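Local coordinates for probable arabinosyltransferase B (Mycobacterium tuberculosis H37Rv, PDB 7BVF), which polymerises arabinose into the arabinan of the cell-wall polysaccharide arabinogalactan and is a target of the drug ethambutol, at residues Phe628-Leu632 and Leu702-Val707. Numbering follows the deposited sequence.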
loop_
_atom_site.group_PDB
_atom_site.type_symbol
_atom_site.label_atom_id
_atom_site.label_comp_id
_atom_site.label_asym_id
_atom_site.label_seq_id
_atom_site.Cartn_x
_atom_site.Cartn_y
_atom_site.Cartn_z
ATOM N N PHE A 628 -15.893 13.503 26.353
ATOM C CA PHE A 628 -16.542 13.520 25.043
ATOM C C PHE A 628 -16.090 14.717 24.214
ATOM O O PHE A 628 -15.867 14.594 23.002
ATOM C CB PHE A 628 -18.060 13.522 25.196
ATOM C CG PHE A 628 -18.795 13.495 23.888
ATOM C CD1 PHE A 628 -18.840 12.342 23.128
ATOM C CD2 PHE A 628 -19.435 14.624 23.414
ATOM C CE1 PHE A 628 -19.512 12.314 21.926
ATOM C CE2 PHE A 628 -20.108 14.601 22.212
ATOM C CZ PHE A 628 -20.145 13.446 21.468
ATOM N N LEU A 629 -15.950 15.883 24.845
ATOM C CA LEU A 629 -15.462 17.056 24.123
ATOM C C LEU A 629 -14.043 16.841 23.602
ATOM O O LEU A 629 -13.720 17.223 22.468
ATOM C CB LEU A 629 -15.523 18.281 25.029
ATOM C CG LEU A 629 -15.321 19.639 24.373
ATOM C CD1 LEU A 629 -16.441 19.926 23.398
ATOM C CD2 LEU A 629 -15.246 20.713 25.430
ATOM N N ALA A 630 -13.179 16.230 24.414
ATOM C CA ALA A 630 -11.821 15.943 23.964
ATOM C C ALA A 630 -11.820 14.945 22.813
ATOM O O ALA A 630 -10.997 15.046 21.895
ATOM C CB ALA A 630 -10.984 15.420 25.127
ATOM N N ALA A 631 -12.735 13.974 22.840
ATOM C CA ALA A 631 -12.843 13.043 21.722
ATOM C C ALA A 631 -13.272 13.758 20.446
ATOM O O ALA A 631 -12.776 13.453 19.356
ATOM C CB ALA A 631 -13.822 11.923 22.062
ATOM N N LEU A 632 -14.195 14.715 20.565
ATOM C CA LEU A 632 -14.587 15.509 19.402
ATOM C C LEU A 632 -13.408 16.292 18.838
ATOM O O LEU A 632 -13.223 16.362 17.617
ATOM C CB LEU A 632 -15.719 16.464 19.772
ATOM C CG LEU A 632 -17.132 16.065 19.365
ATOM C CD1 LEU A 632 -18.125 17.042 19.940
ATOM C CD2 LEU A 632 -17.253 16.015 17.862
ATOM N N LEU A 702 -20.494 25.354 27.455
ATOM C CA LEU A 702 -19.757 24.849 26.301
ATOM C C LEU A 702 -19.865 23.336 26.130
ATOM O O LEU A 702 -19.182 22.784 25.263
ATOM C CB LEU A 702 -18.285 25.268 26.376
ATOM C CG LEU A 702 -17.367 24.804 27.506
ATOM C CD1 LEU A 702 -16.666 23.520 27.143
ATOM C CD2 LEU A 702 -16.347 25.879 27.807
ATOM N N THR A 703 -20.701 22.653 26.913
ATOM C CA THR A 703 -20.912 21.217 26.762
ATOM C C THR A 703 -22.388 20.860 26.632
ATOM O O THR A 703 -22.773 19.723 26.917
ATOM C CB THR A 703 -20.291 20.450 27.930
ATOM O OG1 THR A 703 -20.757 20.999 29.166
ATOM C CG2 THR A 703 -18.780 20.535 27.882
ATOM N N THR A 704 -23.226 21.805 26.209
ATOM C CA THR A 704 -24.638 21.524 25.987
ATOM C C THR A 704 -24.915 21.008 24.581
ATOM O O THR A 704 -25.787 20.152 24.399
ATOM C CB THR A 704 -25.480 22.775 26.244
ATOM O OG1 THR A 704 -24.830 23.917 25.675
ATOM C CG2 THR A 704 -25.679 22.993 27.729
ATOM N N ALA A 705 -24.195 21.511 23.582
ATOM C CA ALA A 705 -24.396 21.085 22.204
ATOM C C ALA A 705 -23.137 21.319 21.383
ATOM O O ALA A 705 -23.032 22.339 20.693
ATOM C CB ALA A 705 -25.575 21.830 21.581
ATOM N N PRO A 706 -22.153 20.418 21.442
ATOM C CA PRO A 706 -20.935 20.607 20.644
ATOM C C PRO A 706 -21.031 20.051 19.229
ATOM O O PRO A 706 -20.377 20.560 18.314
ATOM C CB PRO A 706 -19.874 19.870 21.467
ATOM C CG PRO A 706 -20.625 18.809 22.180
ATOM C CD PRO A 706 -22.043 19.277 22.365
ATOM N N VAL A 707 -21.850 19.023 19.033
ATOM C CA VAL A 707 -21.988 18.376 17.729
ATOM C C VAL A 707 -22.668 19.311 16.730
ATOM O O VAL A 707 -22.184 19.430 15.593
ATOM C CB VAL A 707 -22.750 17.045 17.840
ATOM C CG1 VAL A 707 -22.799 16.354 16.493
ATOM C CG2 VAL A 707 -22.110 16.149 18.878
#
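A proline at the entry to a helix can pack its ring against a neighbouring helix, and P706, leading into helix 706-727, is a compact instance. Its CA-CB bond points toward helix 622-639, where its ring meets three side chains: its CB lies 3.7 Å from L632 CD1 and 3.9 Å from L629 CD1, and its CG lies 4.2 Å from F628 CE2. These three residues fall on one face of the helix, F628 and L632 being a turn apart. With chi1 at t, F628 offers its ring edge, so that P706 CG and V707 CG2, 4.2 Å from F628 CE2, lie near its plane. L632, whose chi1 of -101° falls between wells, also brings CD1 to 4.2 Å from V707 CG2. L629, t then p, parts its methyls: CD1 serves P706, while CD2 reaches L702 CD1 at 3.6 Å. No hydrogen bond crosses this apolar packing between predicted transmembrane spans of a GT-C-clan protein; T703 OG1 bonds instead to I699 O of helix 697-701. A bound cardiolipin lies about 8 Å from the F628 side chain. The contact joins helix 622-639 to the turn linking helices 697-701 and 706-727, while F628 and L632 also touch helix 537-559 and A630 packs against helix 668-687.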